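Local coordinates for perosamine synthetase (Caulobacter crescentus, PDB 3BN1), which catalyses the transfer of an amino group from L-glutamate to GDP-4-keto-6-deoxy-D-mannose, making GDP-perosamine with pyridoxal 5'-phosphate as cofactor, at residues Ile9-Pro14 / Gly313-Pro318; Met289-Leu294 / Gly347-Thr352; Lys307-Leu312 / Ala366-Val371; Gly261-Lys266 / Ala359-Val364. One frame throughout, in Å; residues are numbered along the deposited sequence.

Contact 1 (Ile9-Pro14 / Gly313-Pro318); sequences ISVAAP and GIESRP. With AKG (2-oxoglutaric acid), chain G.
V11 and E315 meet through a backbone-to-side-chain bond: V11 N donates to E315 OE1 over 2.9 Å, approaching from above the carboxylate, 43° out of its plane. A water donates to the same oxygen and accepts a longer bond from A12 N, so two donors grip OE1, which would be expected to stabilise the carboxylate charge. Glutamate has the length for this task: CG stands anti to the backbone N (chi1 -169°) and the rest of the chain is extended. The backbones pair just before it. I9 N donates to G313 O at 2.9 Å, and E315 N returns a bond of 2.9 Å to I9 O, making a single bridge between I9 and I314. G313, whose positive phi suits a residue without a side chain, is the C-prime residue of the Schellman motif ending helix 302-311. The N-terminal arm is thereby tied to the C-terminal domain, whose turn from helix into strand 317-318 also carries R317 into the 2-oxoglutarate pocket. The guanidinium presents its edge to the ligand; NH1 makes a weak bond of 2.8 Å to AKG O2, while the 2.4 Å from NH2 to AKG O2 is too short to be trusted. R233 and Q215 of the second subunit also bond the ligand. V11 supplies the tight apolar packing. Its side chain crosses that of E315 at about a right angle, CG2 resting 3.5 Å from E315 CD, while CG1 is pressed to 3.3 Å from S316 CA. Farther out, I9 CB meets I314 CG1 at 4.2 Å, two branched side chains in a buried place.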
# COMPACT_ATOMS: atom_id res chain seq x y z
N ILE A 9 -1.50 -17.75 -25.16
CA ILE A 9 -2.74 -17.08 -24.83
C ILE A 9 -2.66 -16.95 -23.29
O ILE A 9 -2.46 -17.93 -22.56
CB ILE A 9 -3.89 -17.99 -25.36
CG1 ILE A 9 -4.17 -17.68 -26.85
CG2 ILE A 9 -5.14 -17.84 -24.50
CD1 ILE A 9 -4.81 -18.88 -27.58
N SER A 10 -2.77 -15.71 -22.79
CA SER A 10 -2.74 -15.47 -21.34
C SER A 10 -4.15 -15.38 -20.76
O SER A 10 -5.06 -14.97 -21.47
CB SER A 10 -1.93 -14.23 -20.97
OG SER A 10 -1.52 -13.50 -22.10
N VAL A 11 -4.36 -15.81 -19.52
CA VAL A 11 -5.72 -15.75 -18.94
C VAL A 11 -6.31 -14.34 -18.88
O VAL A 11 -7.53 -14.17 -19.01
CB VAL A 11 -5.87 -16.40 -17.51
CG1 VAL A 11 -6.01 -17.90 -17.56
CG2 VAL A 11 -4.86 -15.90 -16.51
N ALA A 12 -5.45 -13.34 -18.72
CA ALA A 12 -5.83 -11.94 -18.63
C ALA A 12 -4.69 -11.14 -19.21
O ALA A 12 -3.69 -11.71 -19.63
CB ALA A 12 -6.05 -11.57 -17.22
N ALA A 13 -4.86 -9.83 -19.21
CA ALA A 13 -3.86 -8.93 -19.79
C ALA A 13 -4.48 -7.53 -19.90
O ALA A 13 -5.62 -7.35 -20.37
CB ALA A 13 -3.43 -9.41 -21.17
N PRO A 14 -3.76 -6.54 -19.41
CA PRO A 14 -4.25 -5.17 -19.43
C PRO A 14 -4.43 -4.66 -20.86
O PRO A 14 -3.54 -4.75 -21.72
CB PRO A 14 -3.12 -4.38 -18.72
CG PRO A 14 -2.28 -5.39 -18.03
CD PRO A 14 -2.37 -6.59 -18.94
N GLY A 313 0.48 -23.99 -24.74
CA GLY A 313 0.56 -22.53 -24.84
C GLY A 313 -0.64 -21.71 -24.40
O GLY A 313 -0.81 -20.54 -24.82
N ILE A 314 -1.43 -22.31 -23.51
CA ILE A 314 -2.64 -21.71 -22.98
C ILE A 314 -2.64 -21.61 -21.48
O ILE A 314 -2.58 -22.62 -20.75
CB ILE A 314 -3.89 -22.45 -23.44
CG1 ILE A 314 -4.15 -22.11 -24.90
CG2 ILE A 314 -5.12 -22.04 -22.65
CD1 ILE A 314 -4.49 -23.30 -25.64
N GLU A 315 -2.77 -20.37 -21.02
CA GLU A 315 -2.86 -20.12 -19.58
C GLU A 315 -4.27 -20.37 -19.02
O GLU A 315 -5.26 -20.00 -19.63
CB GLU A 315 -2.49 -18.67 -19.29
CG GLU A 315 -2.33 -18.47 -17.79
CD GLU A 315 -1.76 -17.14 -17.39
OE1 GLU A 315 -1.81 -16.21 -18.23
OE2 GLU A 315 -1.30 -17.05 -16.23
N SER A 316 -4.35 -20.97 -17.84
CA SER A 316 -5.64 -21.18 -17.16
C SER A 316 -5.25 -21.17 -15.68
O SER A 316 -4.07 -21.09 -15.36
CB SER A 316 -6.31 -22.52 -17.58
OG SER A 316 -5.54 -23.67 -17.31
N ARG A 317 -6.18 -21.34 -14.77
CA ARG A 317 -5.74 -21.43 -13.37
C ARG A 317 -6.87 -22.08 -12.61
O ARG A 317 -8.03 -22.11 -13.04
CB ARG A 317 -5.43 -20.08 -12.74
CG ARG A 317 -6.67 -19.32 -12.73
CD ARG A 317 -6.59 -17.83 -12.38
NE ARG A 317 -6.47 -17.60 -10.95
CZ ARG A 317 -6.14 -16.43 -10.40
NH1 ARG A 317 -6.06 -16.37 -9.07
NH2 ARG A 317 -5.89 -15.35 -11.17
N PRO A 318 -6.51 -22.60 -11.46
CA PRO A 318 -7.52 -23.26 -10.67
C PRO A 318 -8.45 -22.27 -10.02
O PRO A 318 -8.13 -21.09 -9.79
CB PRO A 318 -6.71 -24.01 -9.63
CG PRO A 318 -5.42 -23.29 -9.51
CD PRO A 318 -5.28 -22.35 -10.68
C1 AKG G . -5.34 -13.30 -8.87
O1 AKG G . -4.24 -13.88 -9.07
O2 AKG G . -6.38 -13.65 -9.49
C2 AKG G . -5.42 -12.18 -7.92
O5 AKG G . -6.45 -11.54 -7.82
C3 AKG G . -4.19 -11.90 -7.07
C4 AKG G . -4.35 -10.62 -6.29
C5 AKG G . -2.99 -10.16 -5.83
O3 AKG G . -2.93 -9.13 -5.11
O4 AKG G . -1.87 -10.89 -6.17
O HOH W 1 -2.43 -13.57 -17.48

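Contact 2 (Met289-Leu294 / Gly347-Thr352); sequences MYTVRL and GLNLPT
Y290 and T352 hold one end of this strand pair with a side chain in place of a backbone bond. Y290 N donates to T352 OG1 at 2.8 Å, and that hydroxyl donates in turn to L350 O over 2.6 Å. Strands 290-294 and 347-350, the two inner strands of a four-stranded antiparallel sheet, pair from there: L350 N bonds Y290 O, and L348 N donates to V292 O at 2.8 Å. The tightly packed face carries Y290, V292, L348 and L350, with Y290 CD1 3.8 Å from L350 CD1 and V292 CG2 4.1 Å from L348 CB. The tyrosine ring and branched aliphatic side chains suit this buried sheet surface, and the hydroxyl of Y290 is satisfied by a hydrogen bond to E264. M289 SD lies 3.8 Å from N349 CB on the side that touches R317 of the 2-oxoglutarate pocket. The R293–G347 end is looser: glycine offers no side chain, and the partly exposed arginine turns to D346 in a salt bridge. The chemistry at T352 implies a substitute for strand pairing: P351 has no amide hydrogen, and a hydroxyl that both accepts and donates joins the two strands beside it.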
# COMPACT_ATOMS: atom_id res chain seq x y z
N MET A 289 -13.60 -13.79 -15.31
CA MET A 289 -13.05 -15.04 -15.80
C MET A 289 -14.21 -15.95 -16.12
O MET A 289 -15.17 -15.99 -15.33
CB MET A 289 -12.33 -15.70 -14.64
CG MET A 289 -11.21 -14.81 -14.15
SD MET A 289 -9.65 -15.54 -14.44
CE MET A 289 -9.41 -15.97 -12.70
N TYR A 290 -14.07 -16.66 -17.24
CA TYR A 290 -15.02 -17.70 -17.69
C TYR A 290 -14.64 -19.03 -17.01
O TYR A 290 -13.55 -19.57 -17.26
CB TYR A 290 -15.03 -17.78 -19.22
CG TYR A 290 -16.11 -18.65 -19.75
CD1 TYR A 290 -15.92 -20.07 -19.82
CD2 TYR A 290 -17.32 -18.09 -20.18
CE1 TYR A 290 -16.93 -20.90 -20.35
CE2 TYR A 290 -18.34 -18.92 -20.73
CZ TYR A 290 -18.15 -20.30 -20.78
OH TYR A 290 -19.19 -21.05 -21.30
N THR A 291 -15.47 -19.46 -16.04
CA THR A 291 -15.15 -20.57 -15.15
C THR A 291 -16.01 -21.82 -15.37
O THR A 291 -17.22 -21.76 -15.24
CB THR A 291 -15.17 -20.09 -13.63
OG1 THR A 291 -14.30 -18.96 -13.42
CG2 THR A 291 -14.77 -21.19 -12.61
N VAL A 292 -15.39 -22.95 -15.74
CA VAL A 292 -16.13 -24.19 -15.90
C VAL A 292 -15.76 -25.11 -14.73
O VAL A 292 -14.76 -24.86 -14.03
CB VAL A 292 -15.75 -25.01 -17.18
CG1 VAL A 292 -16.16 -24.36 -18.49
CG2 VAL A 292 -14.29 -25.39 -17.23
N ARG A 293 -16.54 -26.18 -14.55
CA ARG A 293 -16.22 -27.22 -13.57
C ARG A 293 -16.14 -28.43 -14.47
O ARG A 293 -16.98 -28.67 -15.36
CB ARG A 293 -17.22 -27.41 -12.42
CG ARG A 293 -17.43 -26.08 -11.68
CD ARG A 293 -18.46 -26.18 -10.55
NE ARG A 293 -18.12 -27.26 -9.65
CZ ARG A 293 -18.85 -27.70 -8.62
NH1 ARG A 293 -19.99 -27.11 -8.32
NH2 ARG A 293 -18.42 -28.74 -7.90
N LEU A 294 -15.01 -29.09 -14.31
CA LEU A 294 -14.72 -30.26 -15.09
C LEU A 294 -15.76 -31.30 -14.79
O LEU A 294 -16.26 -31.42 -13.66
CB LEU A 294 -13.31 -30.78 -14.78
CG LEU A 294 -12.22 -29.78 -15.17
CD1 LEU A 294 -11.04 -30.61 -15.52
CD2 LEU A 294 -12.59 -28.82 -16.30
N GLY A 347 -12.86 -26.80 -10.34
CA GLY A 347 -13.01 -25.49 -10.94
C GLY A 347 -11.85 -25.04 -11.81
O GLY A 347 -10.72 -25.17 -11.39
N LEU A 348 -12.14 -24.54 -13.01
CA LEU A 348 -11.07 -24.07 -13.89
C LEU A 348 -11.37 -22.72 -14.49
O LEU A 348 -12.33 -22.59 -15.22
CB LEU A 348 -10.87 -25.05 -15.05
CG LEU A 348 -9.79 -24.66 -16.10
CD1 LEU A 348 -8.38 -24.67 -15.42
CD2 LEU A 348 -9.83 -25.63 -17.32
N ASN A 349 -10.52 -21.72 -14.28
CA ASN A 349 -10.74 -20.39 -14.90
C ASN A 349 -10.11 -20.42 -16.27
O ASN A 349 -8.91 -20.69 -16.33
CB ASN A 349 -9.98 -19.31 -14.12
CG ASN A 349 -10.49 -19.15 -12.73
OD1 ASN A 349 -9.73 -19.08 -11.76
ND2 ASN A 349 -11.82 -19.14 -12.62
N LEU A 350 -10.86 -20.06 -17.32
CA LEU A 350 -10.32 -20.10 -18.68
C LEU A 350 -9.95 -18.68 -19.15
O LEU A 350 -10.50 -17.71 -18.63
CB LEU A 350 -11.43 -20.60 -19.62
CG LEU A 350 -11.85 -22.07 -19.50
CD1 LEU A 350 -12.99 -22.44 -20.49
CD2 LEU A 350 -10.56 -22.84 -19.70
N PRO A 351 -9.06 -18.51 -20.14
CA PRO A 351 -8.74 -17.15 -20.61
C PRO A 351 -10.00 -16.32 -20.93
O PRO A 351 -10.92 -16.72 -21.68
CB PRO A 351 -7.95 -17.38 -21.90
CG PRO A 351 -7.32 -18.73 -21.70
CD PRO A 351 -8.35 -19.56 -20.88
N THR A 352 -9.97 -15.10 -20.39
CA THR A 352 -11.07 -14.15 -20.53
C THR A 352 -10.47 -12.79 -20.35
O THR A 352 -10.05 -12.42 -19.25
CB THR A 352 -12.10 -14.36 -19.38
OG1 THR A 352 -12.09 -15.73 -18.94
CG2 THR A 352 -13.49 -14.02 -19.86

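Contact 3 (Lys307-Leu312 / Ala366-Val371); sequences KDLDAL and AALDQV
D308 and V371 share a water that donates to both D308 OD2 and V371 O, each at 2.7 Å. Its two protons thus join a carboxylate on one helix to a carbonyl near the C-terminal end of the other, while D308 OD1 is bonded by Q304 within its own helix. An aspartate suits this margin, since its carboxylate can reach solvent while its methylene packs inward: D308 CB touches V371 CG1 at 3.4 Å as the two side chains slide past each other. Apart from this water bridge, no hydrogen bond crosses the contact, and the packing is mostly apolar. V371 sets CG1 anti to its carbonyl carbon (chi1 -45°) and parts its two methyls between partners: CG1 also meets L312 CD1 at 3.6 Å, and CG2 meets L309 CD2 at 3.8 Å. L309 crosses V371 at about a right angle and extends CD2 to A367 CB, 3.9 Å away, where alanine, ending at CB, leaves room for the leucine methyl close to the helix. L368 CD2 lies 3.9 Å from L309 CD2. On the exposed side L312 CD1 lies against the amide carbon of Q370, a residue that can stay partly in water. The helix axes stand 9.8 Å apart at 130°, and L309 and L368 continue onto L348 and L350: two helices packed on one face of an antiparallel sheet, the two-layer alpha/beta build of the C-terminal domain in fold type I aminotransferases.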
# COMPACT_ATOMS: atom_id res chain seq x y z
N LYS A 307 -1.86 -28.13 -16.55
CA LYS A 307 -0.53 -28.36 -17.12
C LYS A 307 -0.62 -28.69 -18.58
O LYS A 307 0.26 -28.32 -19.34
CB LYS A 307 0.16 -29.56 -16.46
CG LYS A 307 0.27 -29.27 -14.98
CD LYS A 307 0.89 -30.39 -14.24
CE LYS A 307 0.98 -30.12 -12.74
NZ LYS A 307 1.01 -31.45 -12.03
N ASP A 308 -1.62 -29.45 -19.00
CA ASP A 308 -1.62 -29.77 -20.41
C ASP A 308 -1.94 -28.57 -21.28
O ASP A 308 -1.42 -28.41 -22.40
CB ASP A 308 -2.59 -30.90 -20.67
CG ASP A 308 -2.20 -32.17 -19.93
OD1 ASP A 308 -1.02 -32.36 -19.52
OD2 ASP A 308 -3.09 -33.03 -19.78
N LEU A 309 -2.79 -27.69 -20.77
CA LEU A 309 -3.12 -26.49 -21.54
C LEU A 309 -1.86 -25.67 -21.66
O LEU A 309 -1.55 -25.11 -22.70
CB LEU A 309 -4.23 -25.69 -20.82
CG LEU A 309 -5.61 -26.37 -20.72
CD1 LEU A 309 -6.60 -25.74 -19.78
CD2 LEU A 309 -6.25 -26.42 -22.14
N ASP A 310 -1.13 -25.56 -20.56
CA ASP A 310 0.13 -24.79 -20.55
C ASP A 310 1.09 -25.21 -21.67
O ASP A 310 1.65 -24.38 -22.39
CB ASP A 310 0.84 -25.07 -19.21
CG ASP A 310 2.00 -24.09 -18.94
OD1 ASP A 310 2.03 -23.00 -19.56
OD2 ASP A 310 2.91 -24.42 -18.15
N ALA A 311 1.32 -26.52 -21.75
CA ALA A 311 2.23 -27.13 -22.73
C ALA A 311 1.71 -26.78 -24.12
O ALA A 311 2.47 -26.66 -25.06
CB ALA A 311 2.26 -28.68 -22.55
N LEU A 312 0.40 -26.59 -24.24
CA LEU A 312 -0.22 -26.21 -25.51
C LEU A 312 -0.21 -24.70 -25.64
O LEU A 312 -0.81 -24.20 -26.58
CB LEU A 312 -1.64 -26.78 -25.68
CG LEU A 312 -1.65 -28.30 -25.98
CD1 LEU A 312 -2.91 -29.08 -25.53
CD2 LEU A 312 -1.26 -28.59 -27.47
N ALA A 366 -10.17 -26.16 -28.72
CA ALA A 366 -9.61 -27.31 -29.37
C ALA A 366 -8.66 -27.99 -28.40
O ALA A 366 -8.63 -29.23 -28.33
CB ALA A 366 -8.87 -26.88 -30.62
N ALA A 367 -7.88 -27.18 -27.68
CA ALA A 367 -6.95 -27.68 -26.67
C ALA A 367 -7.72 -28.44 -25.59
O ALA A 367 -7.31 -29.53 -25.21
CB ALA A 367 -6.13 -26.55 -26.03
N LEU A 368 -8.86 -27.88 -25.15
CA LEU A 368 -9.68 -28.54 -24.14
C LEU A 368 -10.23 -29.84 -24.69
O LEU A 368 -10.36 -30.82 -23.96
CB LEU A 368 -10.82 -27.62 -23.73
CG LEU A 368 -10.47 -26.41 -22.80
CD1 LEU A 368 -11.73 -25.58 -22.59
CD2 LEU A 368 -10.05 -26.99 -21.38
N ASP A 369 -10.63 -29.84 -25.97
CA ASP A 369 -11.07 -31.07 -26.60
C ASP A 369 -9.94 -32.15 -26.49
O ASP A 369 -10.16 -33.35 -26.16
CB ASP A 369 -11.47 -30.82 -28.06
CG ASP A 369 -11.78 -32.12 -28.80
OD1 ASP A 369 -12.59 -32.92 -28.27
OD2 ASP A 369 -11.16 -32.38 -29.85
N GLN A 370 -8.72 -31.70 -26.74
CA GLN A 370 -7.54 -32.57 -26.64
C GLN A 370 -7.19 -33.07 -25.22
O GLN A 370 -6.90 -34.22 -25.05
CB GLN A 370 -6.33 -31.87 -27.25
CG GLN A 370 -5.00 -32.53 -26.94
CD GLN A 370 -3.97 -32.17 -27.98
OE1 GLN A 370 -4.23 -31.31 -28.84
NE2 GLN A 370 -2.80 -32.82 -27.93
N VAL A 371 -7.21 -32.18 -24.23
CA VAL A 371 -6.84 -32.52 -22.85
C VAL A 371 -7.89 -33.03 -21.86
O VAL A 371 -7.55 -33.47 -20.78
CB VAL A 371 -5.96 -31.40 -22.20
CG1 VAL A 371 -4.88 -30.98 -23.23
CG2 VAL A 371 -6.82 -30.15 -21.76
O HOH W 2 -5.63 -33.47 -18.94

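Contact 4 (Gly261-Lys266 / Ala359-Val364); sequences GWYEQK and ADIDRV
Two helices of the C-terminal part of the chain, 249-266 and 358-371, pack here in the fold type I aminotransferase architecture, their axes 9.9 Å apart and inclined at 43°. I361 is the central side chain, pointing from the second helix into the groove formed by W262, Y263 and K266. Its CG2 makes a CH-pi contact over one face of the Y263 ring, 4.2 Å from the centroid, while V364 CG1 lies at the edge of that ring, near its plane. A branched aliphatic residue suits this place because its arms serve different neighbours: I361 CG1 turns to W262 CE3 at 4.0 Å, and CD1 lies near the phenol end of Y263. The hydroxyl of Y263, inside the fold, is bonded to P351 O. K266 borders the packing with its aliphatic part, CD lying 4.0 Å from I361 CG2, and carries its charge to the partly exposed margin. There E358 and D362, one helical turn apart, both take its ammonium in salt bridges. The lysine side chain bends at its last torsion (chi4 -99°), placing K266 NZ 2.7 Å from D362 OD1, on the syn side of the carboxylate and 28° out of its plane.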
# COMPACT_ATOMS: atom_id res chain seq x y z
N GLY A 261 -19.33 -14.74 -25.34
CA GLY A 261 -20.28 -15.28 -26.29
C GLY A 261 -19.72 -16.38 -27.17
O GLY A 261 -20.39 -17.36 -27.53
N TRP A 262 -18.44 -16.25 -27.47
CA TRP A 262 -17.74 -17.23 -28.30
C TRP A 262 -17.67 -18.54 -27.54
O TRP A 262 -17.93 -19.61 -28.10
CB TRP A 262 -16.37 -16.68 -28.64
CG TRP A 262 -16.46 -15.68 -29.69
CD1 TRP A 262 -17.42 -15.62 -30.68
CD2 TRP A 262 -15.57 -14.57 -29.90
NE1 TRP A 262 -17.19 -14.50 -31.46
CE2 TRP A 262 -16.07 -13.84 -31.02
CE3 TRP A 262 -14.39 -14.12 -29.27
CZ2 TRP A 262 -15.39 -12.72 -31.56
CZ3 TRP A 262 -13.73 -12.98 -29.80
CH2 TRP A 262 -14.26 -12.28 -30.93
N TYR A 263 -17.38 -18.44 -26.25
CA TYR A 263 -17.35 -19.60 -25.35
C TYR A 263 -18.68 -20.32 -25.32
O TYR A 263 -18.71 -21.55 -25.41
CB TYR A 263 -16.91 -19.22 -23.92
CG TYR A 263 -15.40 -19.18 -23.64
CD1 TYR A 263 -14.57 -20.25 -23.91
CD2 TYR A 263 -14.82 -18.06 -23.07
CE1 TYR A 263 -13.20 -20.19 -23.66
CE2 TYR A 263 -13.45 -17.97 -22.82
CZ TYR A 263 -12.63 -19.04 -23.09
OH TYR A 263 -11.26 -18.99 -22.79
N GLU A 264 -19.77 -19.56 -25.22
CA GLU A 264 -21.13 -20.10 -25.07
C GLU A 264 -21.51 -20.89 -26.30
O GLU A 264 -22.14 -21.93 -26.20
CB GLU A 264 -22.15 -18.99 -24.77
CG GLU A 264 -22.25 -18.69 -23.28
CD GLU A 264 -22.60 -19.93 -22.45
OE1 GLU A 264 -23.58 -20.61 -22.83
OE2 GLU A 264 -21.90 -20.23 -21.44
N GLN A 265 -21.08 -20.36 -27.43
CA GLN A 265 -21.37 -20.96 -28.71
C GLN A 265 -20.48 -22.18 -28.99
O GLN A 265 -20.91 -23.24 -29.45
CB GLN A 265 -21.16 -19.92 -29.82
CG GLN A 265 -21.44 -20.44 -31.26
CD GLN A 265 -20.61 -19.76 -32.35
OE1 GLN A 265 -20.38 -18.54 -32.32
NE2 GLN A 265 -20.17 -20.54 -33.34
N LYS A 266 -19.20 -22.03 -28.70
CA LYS A 266 -18.32 -23.10 -29.08
C LYS A 266 -18.16 -24.26 -28.12
O LYS A 266 -17.69 -25.35 -28.53
CB LYS A 266 -16.99 -22.48 -29.55
CG LYS A 266 -17.17 -21.24 -30.40
CD LYS A 266 -15.90 -20.39 -30.52
CE LYS A 266 -16.14 -19.18 -31.43
NZ LYS A 266 -15.60 -19.53 -32.75
N ALA A 359 -10.42 -16.57 -32.87
CA ALA A 359 -9.48 -17.64 -33.21
C ALA A 359 -8.83 -18.17 -31.95
O ALA A 359 -8.69 -19.38 -31.79
CB ALA A 359 -8.44 -17.15 -34.21
N ASP A 360 -8.45 -17.26 -31.06
CA ASP A 360 -7.85 -17.59 -29.77
C ASP A 360 -8.79 -18.53 -29.03
O ASP A 360 -8.34 -19.51 -28.41
CB ASP A 360 -7.76 -16.35 -28.87
CG ASP A 360 -6.73 -15.33 -29.32
OD1 ASP A 360 -5.84 -15.71 -30.10
OD2 ASP A 360 -6.79 -14.16 -28.86
N ILE A 361 -10.08 -18.17 -29.05
CA ILE A 361 -11.08 -18.94 -28.35
C ILE A 361 -11.21 -20.26 -29.05
O ILE A 361 -11.25 -21.31 -28.40
CB ILE A 361 -12.43 -18.24 -28.14
CG1 ILE A 361 -12.25 -16.89 -27.40
CG2 ILE A 361 -13.44 -19.23 -27.54
CD1 ILE A 361 -11.19 -16.93 -26.22
N ASP A 362 -11.19 -20.26 -30.37
CA ASP A 362 -11.24 -21.54 -31.03
C ASP A 362 -10.12 -22.50 -30.52
O ASP A 362 -10.31 -23.71 -30.26
CB ASP A 362 -11.03 -21.29 -32.53
CG ASP A 362 -12.30 -20.84 -33.22
OD1 ASP A 362 -13.39 -21.11 -32.67
OD2 ASP A 362 -12.22 -20.23 -34.31
N ARG A 363 -8.95 -21.91 -30.38
CA ARG A 363 -7.72 -22.59 -29.95
C ARG A 363 -7.86 -23.15 -28.54
O ARG A 363 -7.55 -24.30 -28.29
CB ARG A 363 -6.59 -21.56 -29.97
CG ARG A 363 -5.25 -22.20 -29.71
CD ARG A 363 -4.07 -21.29 -30.14
NE ARG A 363 -2.86 -21.70 -29.43
CZ ARG A 363 -1.93 -20.87 -28.96
NH1 ARG A 363 -2.00 -19.55 -29.16
NH2 ARG A 363 -0.88 -21.38 -28.34
N VAL A 364 -8.40 -22.36 -27.63
CA VAL A 364 -8.60 -22.84 -26.26
C VAL A 364 -9.56 -24.04 -26.30
O VAL A 364 -9.40 -25.07 -25.65
CB VAL A 364 -9.31 -21.69 -25.49
CG1 VAL A 364 -9.74 -22.12 -24.07
CG2 VAL A 364 -8.37 -20.57 -25.36

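Overall arrangement
The four contacts build one continuous region, with the 2-oxoglutarate pocket at the contact 1 side. Contacts 1 and 2, with centres 10 Å apart, share a sheet: N349 N lies 2.8 Å from R317 O, a probable hydrogen bond consistent with strand 317-318, which bears the ligand-binding arginine, being held at the sheet edge. M289 of contact 2 brings its side chain within about 5 Å of the ligand. Contact 3 backs that sheet, L350 CD1 meeting L368 CD1 at 4.0 Å, and the turn at L309–I314 leads from it into contact 1. Contact 4 shares helix 358-371 with contact 3; its Y263 stacks on Y290 of contact 2. Contacts 3 and 4 are packing away from the ligand.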